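Local coordinates for ribonuclease mar1, putative (Trypanosoma cruzi, PDB 1YZV), which is of unknown function but has the isochorismatase-type fold and may act as a hydrolase, at the interface of chains A and B. Numbering follows the deposited sequence. Chains: chain A/B, Hypothetical protein.

Contact 1: the interface of chains A and B. Residues chain A 182-185; chain B 68, 92-94.
The carbonyl oxygen of B:Lys92 is gripped from both chains: the amide N of A:Ala184 donates to B:Lys92 O at 2.9 Å, and the side-chain amide of B:Gln68 adds a bond from NE2 to the same B:Lys92 O at 3.1 Å. The two donors reach it from opposite faces of the carbonyl plane, each 43° out of it, which should limit rocking of that peptide. Across this interface of the deposited assembly between two isochorismatase-family chains, A:Asp183 pairs with B:Arg93 in a short antiparallel beta bridge, whose other bond runs from B:Phe94 N to A:Lys182 O at 2.9 Å. B:Gln68, at the end of strand 61-68, thus acts as a second-shell brace, its bonded partner near its own amide plane.

The B:Phe94 ring lies flat along the chain A segment, with A:Asp183 CA 4.0 Å above the plane over the ring centre; its CE2 comes within 3.4 Å of A:Asp183 N. The carboxylate of A:Asp183, with CG anti to the backbone N (chi1 -172°), swings over the B:Arg93 backbone, OD2 lying 3.4 Å from B:Arg93 CA. Its OD1 is held by A:Ser185, whose N donates at 2.8 Å to A:Asp183 OD1 on the anti side while OG comes from above the carboxylate plane. The guanidinium of B:Arg93 stays apart, NE being 4.8 Å from A:Asp183 OD2, which leaves at most a long-range attraction. The B:Lys92 CD methylene lies loosely against CB of A:Ser185.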
# COMPACT_ATOMS: atom_id res chain seq x y z
N LYS A 182 0.39 -5.56 26.14
CA LYS A 182 1.12 -6.79 25.76
C LYS A 182 0.68 -8.15 26.32
O LYS A 182 0.96 -9.18 25.68
CB LYS A 182 2.65 -6.64 25.92
CG LYS A 182 3.15 -5.40 25.13
CD LYS A 182 4.48 -5.53 24.48
CE LYS A 182 4.82 -4.25 23.60
NZ LYS A 182 3.96 -3.86 22.34
N ASP A 183 -0.10 -8.17 27.40
CA ASP A 183 -0.37 -9.38 28.14
C ASP A 183 -1.61 -9.14 29.04
O ASP A 183 -1.70 -8.12 29.73
CB ASP A 183 0.93 -9.75 28.91
CG ASP A 183 0.88 -11.11 29.59
OD1 ASP A 183 -0.13 -11.43 30.26
OD2 ASP A 183 1.93 -11.78 29.60
N ALA A 184 -2.58 -10.06 29.01
CA ALA A 184 -3.76 -9.95 29.85
C ALA A 184 -3.49 -10.04 31.32
O ALA A 184 -4.39 -9.73 32.12
CB ALA A 184 -4.82 -11.03 29.45
N SER A 185 -2.33 -10.54 31.71
CA SER A 185 -1.99 -10.57 33.12
C SER A 185 -1.33 -9.29 33.60
O SER A 185 -1.04 -9.15 34.79
CB SER A 185 -1.11 -11.78 33.45
OG SER A 185 0.23 -11.55 33.07
N GLN B 68 -5.67 -18.42 24.16
CA GLN B 68 -5.69 -17.29 25.09
C GLN B 68 -6.69 -17.56 26.20
O GLN B 68 -7.85 -17.88 25.92
CB GLN B 68 -6.08 -16.01 24.39
CG GLN B 68 -6.14 -14.78 25.26
CD GLN B 68 -4.78 -14.22 25.61
OE1 GLN B 68 -3.76 -14.60 25.01
NE2 GLN B 68 -4.76 -13.23 26.52
N LYS B 92 -1.59 -15.96 28.45
CA LYS B 92 -2.16 -14.65 28.67
C LYS B 92 -1.40 -13.57 27.90
O LYS B 92 -1.97 -12.53 27.63
CB LYS B 92 -2.17 -14.34 30.16
CG LYS B 92 -3.14 -15.29 30.90
CD LYS B 92 -3.60 -14.70 32.21
CE LYS B 92 -4.50 -15.69 32.97
NZ LYS B 92 -3.70 -16.86 33.50
N ARG B 93 -0.14 -13.82 27.52
CA ARG B 93 0.60 -12.91 26.62
C ARG B 93 -0.10 -12.85 25.25
O ARG B 93 -0.68 -13.86 24.80
CB ARG B 93 2.04 -13.39 26.46
CG ARG B 93 2.94 -12.40 25.68
CD ARG B 93 4.24 -13.00 25.26
NE ARG B 93 5.00 -13.52 26.39
CZ ARG B 93 6.32 -13.72 26.40
NH1 ARG B 93 7.07 -13.45 25.32
NH2 ARG B 93 6.87 -14.26 27.47
N PHE B 94 -0.12 -11.69 24.59
CA PHE B 94 -0.87 -11.61 23.33
C PHE B 94 -0.04 -12.30 22.23
O PHE B 94 -0.53 -13.22 21.56
CB PHE B 94 -1.24 -10.17 22.97
CG PHE B 94 -2.11 -9.51 24.00
CD1 PHE B 94 -3.15 -10.21 24.59
CD2 PHE B 94 -1.85 -8.23 24.40
CE1 PHE B 94 -3.93 -9.62 25.58
CE2 PHE B 94 -2.68 -7.58 25.29
CZ PHE B 94 -3.69 -8.31 25.95

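Contact 2: the interface of chains A and B. Residues chain A 12, 164, 169-171, 175, 179; chain B 125, 155, 159, 163.
B:Leu159 lays its two methyls against the side chain of A:Tyr169, CD2 reaching ring atom CD2 of the tyrosine at 3.4 Å and CD1 reaching A:Tyr169 CB at 3.7 Å. In this isochorismatase-family protein the contact sets helices 120-133 and 150-161 of chain B against strand 168-171 and helix 173-181 of chain A. The leucine CG stands anti to the backbone N (chi1 178°), which points the forked end at the tyrosine. One helical turn earlier, B:Thr155 turns CG2 toward A:Ile170 O and the CA of A:Ser171, the latter 3.7 Å away. A:Leu12 brings CD2 to the edge of the B:Trp163 indole, in its plane and 3.9 Å from CZ2. B:Leu125 points CD2 at the hydroxyl of A:Ser175, 3.5 Å from OG.

Polar links across this patch run through water: one water joins A:Ile170 O to B:Thr155 O, another joins B:Trp163 NE1 to the hydroxyl of A:Ser164, which is poorly ordered. A:Gln179, whose NE2 also nears B:Leu125, positions A:Tyr169 and A:Ser175. Its OE1 accepts from A:Tyr169 OH at 2.5 Å, at the in-plane edge of the ring, and its NE2 donates to A:Ser175 OG at 3.0 Å, with that oxygen 1° from the amide plane.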
# COMPACT_ATOMS: atom_id res chain seq x y z
N LEU A 12 6.49 -1.80 16.97
CA LEU A 12 5.23 -1.41 17.56
C LEU A 12 5.52 -0.54 18.77
O LEU A 12 6.69 -0.43 19.18
CB LEU A 12 4.46 -2.65 17.98
CG LEU A 12 4.02 -3.60 16.84
CD1 LEU A 12 3.44 -4.83 17.44
CD2 LEU A 12 3.06 -2.90 15.90
N SER A 164 6.43 4.07 7.65
CA SER A 164 6.72 3.00 8.66
C SER A 164 8.23 2.82 8.94
O SER A 164 8.68 2.59 10.08
CB SER A 164 6.07 1.67 8.16
OG SER A 164 5.90 0.72 9.21
N TYR A 169 3.66 4.74 12.01
CA TYR A 169 2.70 3.84 11.39
C TYR A 169 1.26 4.05 11.80
O TYR A 169 0.94 4.86 12.69
CB TYR A 169 3.09 2.42 11.68
CG TYR A 169 2.96 2.07 13.12
CD1 TYR A 169 4.07 2.20 13.96
CD2 TYR A 169 1.85 1.31 13.58
CE1 TYR A 169 3.98 1.80 15.28
CE2 TYR A 169 1.76 0.90 14.90
CZ TYR A 169 2.80 1.22 15.78
OH TYR A 169 2.79 0.75 17.10
N ILE A 170 0.38 3.39 11.07
CA ILE A 170 -1.05 3.62 11.25
C ILE A 170 -1.64 2.37 11.87
O ILE A 170 -1.47 1.24 11.34
CB ILE A 170 -1.76 3.87 9.90
CG1 ILE A 170 -1.06 4.98 9.15
CG2 ILE A 170 -3.25 4.12 10.13
CD1 ILE A 170 -1.20 6.20 9.74
N SER A 171 -2.40 2.59 12.93
CA SER A 171 -3.04 1.50 13.67
C SER A 171 -4.46 1.94 14.06
O SER A 171 -5.02 2.86 13.45
CB SER A 171 -2.17 1.12 14.88
OG SER A 171 -2.56 -0.12 15.46
N SER A 175 -6.02 -1.80 18.82
CA SER A 175 -4.72 -2.36 18.60
C SER A 175 -3.69 -1.63 19.43
O SER A 175 -2.91 -2.28 20.12
CB SER A 175 -4.36 -2.30 17.14
OG SER A 175 -3.23 -3.09 16.87
N GLN A 179 -1.28 -3.10 22.27
CA GLN A 179 0.17 -2.86 22.09
C GLN A 179 0.88 -2.33 23.33
O GLN A 179 2.01 -2.74 23.66
CB GLN A 179 0.47 -1.91 20.92
CG GLN A 179 0.26 -2.53 19.55
CD GLN A 179 0.25 -1.46 18.44
OE1 GLN A 179 1.10 -0.61 18.42
NE2 GLN A 179 -0.74 -1.51 17.57
N LEU B 125 -0.73 -9.74 15.03
CA LEU B 125 0.17 -8.63 14.90
C LEU B 125 1.38 -8.72 15.84
O LEU B 125 2.52 -8.49 15.41
CB LEU B 125 -0.57 -7.32 15.19
CG LEU B 125 0.24 -6.04 15.04
CD1 LEU B 125 0.74 -5.89 13.63
CD2 LEU B 125 -0.54 -4.79 15.48
N THR B 155 -6.60 -2.61 8.88
CA THR B 155 -5.51 -1.70 9.26
C THR B 155 -4.27 -2.43 9.73
O THR B 155 -3.15 -2.12 9.25
CB THR B 155 -5.97 -0.72 10.33
OG1 THR B 155 -7.09 0.00 9.82
CG2 THR B 155 -4.86 0.29 10.71
N LEU B 159 -0.60 -2.73 8.08
CA LEU B 159 0.62 -2.47 8.87
C LEU B 159 1.69 -3.55 8.59
O LEU B 159 2.83 -3.25 8.21
CB LEU B 159 0.26 -2.40 10.35
CG LEU B 159 1.38 -2.18 11.38
CD1 LEU B 159 2.37 -1.14 10.89
CD2 LEU B 159 0.66 -1.73 12.67
N TRP B 163 5.94 -4.24 6.51
CA TRP B 163 7.17 -4.84 7.08
C TRP B 163 7.93 -5.89 6.18
O TRP B 163 8.83 -6.65 6.67
CB TRP B 163 6.85 -5.51 8.39
CG TRP B 163 6.18 -4.69 9.41
CD1 TRP B 163 6.29 -3.35 9.59
CD2 TRP B 163 5.58 -5.20 10.60
NE1 TRP B 163 5.61 -2.97 10.71
CE2 TRP B 163 5.29 -4.09 11.42
CE3 TRP B 163 5.26 -6.49 11.05
CZ2 TRP B 163 4.58 -4.23 12.59
CZ3 TRP B 163 4.60 -6.61 12.27
CH2 TRP B 163 4.32 -5.49 13.04
O HOH W 1 -1.78 0.35 8.81
O HOH W 2 6.04 -0.24 11.97

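Contact 3: the interface of chains A and B. Residues chain A 142, 171-172, 174, 204; chain B 121, 149, 151-152, 155.
A:Ile204, the C-terminal residue, and A:Thr172 bury 45 and 39 Å² against chain B, and B:Asp152, with 37 Å², meets both. The A:Thr172 hydroxyl donates from OG1 to B:Asp152 OD1 at 2.7 Å, arriving on the anti side of the carboxylate and 28° out of its plane. Its chi1 of 57° sets OG1 between the backbone N and the carbonyl carbon and turns CG2 toward B:Thr155, whose CB is 3.8 Å away. Two waters reinforce the pair: one joins A:Thr172 OG1 to B:Asp152 O, the other joins A:Glu174 N to B:Asp152 OD1.

The A:Ile204 side chain reaches over the start of helix 150-161, with CD1 3.5 Å from B:Asp152 OD1 and CG1 3.4 Å from B:Ser149 OG. Its terminal carboxylate meets the same helix start through a weak bond from B:Gly151 N to O. The B:Ser149 hydroxyl caps that turn, accepting from B:Asp152 N at 3.1 Å in a nearly straight bond.

Beside them, A:Glu174 stretches an extended chain to B:His121, which donates from NE2 to OE2 at 2.7 Å. The acceptor lies 3° from the imidazole plane, while one ring face carries B:Asp152 CB, 3.5 Å above its centre. The nearby carboxylates of A:Glu174 and B:Asp152 might bias the imidazole toward carrying a positive charge. If this dimer forms in solution, the bonds of A:Thr172 and A:Glu174 give it directional polar links, with the chain A terminus weakly held beside them.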
# COMPACT_ATOMS: atom_id res chain seq x y z
N VAL A 142 -6.18 5.56 13.25
CA VAL A 142 -6.99 5.95 12.10
C VAL A 142 -8.49 6.08 12.38
O VAL A 142 -9.19 6.91 11.75
CB VAL A 142 -6.71 5.00 10.85
CG1 VAL A 142 -7.13 3.57 11.07
CG2 VAL A 142 -7.37 5.55 9.55
N SER A 171 -2.40 2.59 12.93
CA SER A 171 -3.04 1.50 13.67
C SER A 171 -4.46 1.94 14.06
O SER A 171 -5.02 2.86 13.45
CB SER A 171 -2.17 1.12 14.88
OG SER A 171 -2.56 -0.12 15.46
N THR A 172 -5.11 1.13 14.88
CA THR A 172 -6.45 1.49 15.41
C THR A 172 -6.38 1.56 16.93
O THR A 172 -5.56 0.89 17.53
CB THR A 172 -7.55 0.49 14.98
OG1 THR A 172 -7.18 -0.83 15.39
CG2 THR A 172 -7.74 0.51 13.47
N GLU A 174 -8.00 0.11 19.33
CA GLU A 174 -8.02 -1.15 20.07
C GLU A 174 -6.65 -1.86 19.99
O GLU A 174 -6.14 -2.35 21.01
CB GLU A 174 -9.14 -2.07 19.56
CG GLU A 174 -9.26 -3.30 20.42
CD GLU A 174 -10.49 -4.11 20.10
OE1 GLU A 174 -11.59 -3.70 20.54
OE2 GLU A 174 -10.30 -5.15 19.46
N ILE A 204 -16.84 0.29 12.50
CA ILE A 204 -15.55 0.26 11.73
C ILE A 204 -15.26 -1.15 11.09
O ILE A 204 -14.60 -1.23 10.07
CB ILE A 204 -14.25 0.83 12.51
CG1 ILE A 204 -13.73 -0.09 13.65
CG2 ILE A 204 -14.47 2.26 13.03
CD1 ILE A 204 -12.20 0.16 13.98
OXT ILE A 204 -15.74 -2.22 11.49
N HIS B 121 -5.24 -7.83 14.74
CA HIS B 121 -4.65 -6.61 15.26
C HIS B 121 -4.10 -6.75 16.65
O HIS B 121 -3.58 -5.78 17.24
CB HIS B 121 -5.65 -5.46 15.20
CG HIS B 121 -6.86 -5.66 16.07
ND1 HIS B 121 -7.72 -6.72 15.90
CD2 HIS B 121 -7.32 -4.94 17.13
CE1 HIS B 121 -8.62 -6.69 16.87
NE2 HIS B 121 -8.45 -5.58 17.57
N SER B 149 -13.76 -6.60 14.40
CA SER B 149 -14.20 -5.59 13.48
C SER B 149 -13.33 -5.60 12.24
O SER B 149 -12.12 -5.80 12.32
CB SER B 149 -14.13 -4.21 14.14
OG SER B 149 -13.14 -3.41 13.50
N GLY B 151 -12.40 -3.10 10.35
CA GLY B 151 -11.45 -1.99 10.37
C GLY B 151 -10.19 -2.31 11.15
O GLY B 151 -9.08 -1.96 10.71
N ASP B 152 -10.35 -2.95 12.32
CA ASP B 152 -9.20 -3.40 13.10
C ASP B 152 -8.34 -4.40 12.31
O ASP B 152 -7.13 -4.32 12.28
CB ASP B 152 -9.63 -4.03 14.44
CG ASP B 152 -10.12 -2.98 15.46
OD1 ASP B 152 -9.66 -1.79 15.44
OD2 ASP B 152 -11.11 -3.29 16.15
N THR B 155 -6.60 -2.61 8.88
CA THR B 155 -5.51 -1.70 9.26
C THR B 155 -4.27 -2.43 9.73
O THR B 155 -3.15 -2.12 9.25
CB THR B 155 -5.97 -0.72 10.33
OG1 THR B 155 -7.09 0.00 9.82
CG2 THR B 155 -4.86 0.29 10.71
O HOH W 3 -5.67 -2.33 13.68
O HOH W 4 -10.26 0.14 17.27

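Contact 4: the interface of chains A and B. Residues chain A 11, 161, 164; chain B 159, 162-163.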
# COMPACT_ATOMS: atom_id res chain seq x y z
N ARG A 11 9.26 -2.10 16.44
CA ARG A 11 8.36 -1.69 15.40
C ARG A 11 6.97 -1.24 15.87
O ARG A 11 6.44 -0.31 15.33
CB ARG A 11 8.28 -2.72 14.28
CG ARG A 11 7.71 -3.97 14.62
CD ARG A 11 7.85 -4.87 13.44
NE ARG A 11 9.24 -5.21 13.14
CZ ARG A 11 9.95 -4.71 12.13
NH1 ARG A 11 9.43 -3.87 11.24
NH2 ARG A 11 11.18 -5.15 11.95
N GLN A 161 1.18 5.72 5.94
CA GLN A 161 1.52 4.30 5.89
C GLN A 161 2.84 4.06 5.14
O GLN A 161 3.58 3.12 5.44
CB GLN A 161 0.38 3.49 5.29
CG GLN A 161 -0.87 3.44 6.23
CD GLN A 161 -2.01 2.67 5.62
OE1 GLN A 161 -2.39 2.96 4.49
NE2 GLN A 161 -2.65 1.75 6.40
N SER A 164 6.43 4.07 7.65
CA SER A 164 6.72 3.00 8.66
C SER A 164 8.23 2.82 8.94
O SER A 164 8.68 2.59 10.08
CB SER A 164 6.07 1.67 8.16
OG SER A 164 5.90 0.72 9.21
N LEU B 159 -0.60 -2.73 8.08
CA LEU B 159 0.62 -2.47 8.87
C LEU B 159 1.69 -3.55 8.59
O LEU B 159 2.83 -3.25 8.21
CB LEU B 159 0.26 -2.40 10.35
CG LEU B 159 1.38 -2.18 11.38
CD1 LEU B 159 2.37 -1.14 10.89
CD2 LEU B 159 0.66 -1.73 12.67
N SER B 162 3.50 -3.33 5.32
CA SER B 162 4.66 -2.43 5.34
C SER B 162 5.97 -3.03 5.95
O SER B 162 7.04 -2.44 5.81
CB SER B 162 4.32 -1.18 6.10
OG SER B 162 4.37 -1.54 7.46
N TRP B 163 5.94 -4.24 6.51
CA TRP B 163 7.17 -4.84 7.08
C TRP B 163 7.93 -5.89 6.18
O TRP B 163 8.83 -6.65 6.67
CB TRP B 163 6.85 -5.51 8.39
CG TRP B 163 6.18 -4.69 9.41
CD1 TRP B 163 6.29 -3.35 9.59
CD2 TRP B 163 5.58 -5.20 10.60
NE1 TRP B 163 5.61 -2.97 10.71
CE2 TRP B 163 5.29 -4.09 11.42
CE3 TRP B 163 5.26 -6.49 11.05
CZ2 TRP B 163 4.58 -4.23 12.59
CZ3 TRP B 163 4.60 -6.61 12.27
CH2 TRP B 163 4.32 -5.49 13.04
O HOH W 5 6.04 -0.24 11.97
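A:Ser164 opens the 3-10 helix 164-166 with a helical backbone, and it faces B:Ser162 and B:Trp163, which follow the end of helix 150-161 in the partner chain. The two serines meet tip to tip, A:Ser164 OG lying 3.2 Å from B:Ser162 OG in a hydrogen bond whose donor the coordinates do not settle; A:Ser164 is poorly ordered, which makes the bond tentative. The methylenes back this up, CB of A:Ser164 standing 3.9 Å from CB of B:Ser162. B:Ser162 has its OG between the backbone N and the carbonyl carbon (chi1 77°), which turns the hydroxyl back toward the carbonyl oxygen of B:Leu159 in its own chain, though the modelled separation is suspiciously short and that bond doubtful in detail.

A:Arg11 lies over one face of the B:Trp163 indole. Its CD methylene sits over the six-membered ring, 3.4 Å from the centroid, as a CH-pi contact. A bend at chi3 (67°) folds the rest of the chain across the indole and brings NH1 over the five-membered ring, 3.8 Å from its centroid, in a cation-pi contact. The guanidinium is tilted rather than stacked, its plane 60° from that of the indole. On the opposite face B:Leu159 O lies 3.6 Å above the plane, offset toward the rim, and the indole is therefore sandwiched between its own backbone and the partner's arginine. The water that B:Trp163 NE1 shares with the A:Ser164 hydroxyl also has a weak link to the arginine backbone, 3.4 Å from A:Arg11 O.

Contacts 2 and 4 lie about 6 Å apart between the centres of their C-alpha atoms and share A:Ser164, B:Leu159 and B:Trp163; contact 3 follows about 9 Å from contact 2, sharing A:Ser171 and B:Thr155. Helix 150-161 of chain B runs through all three, passing from polar bonds at its start to apolar packing and then to the serine and indole region just beyond its end. Contact 1 stands apart, its centre about 18 Å from that of contact 2 and 23 Å from that of contact 4. Widely spaced anchors of different kinds would resist rotation between subunits, although the deposited tetramer may not be the biological assembly.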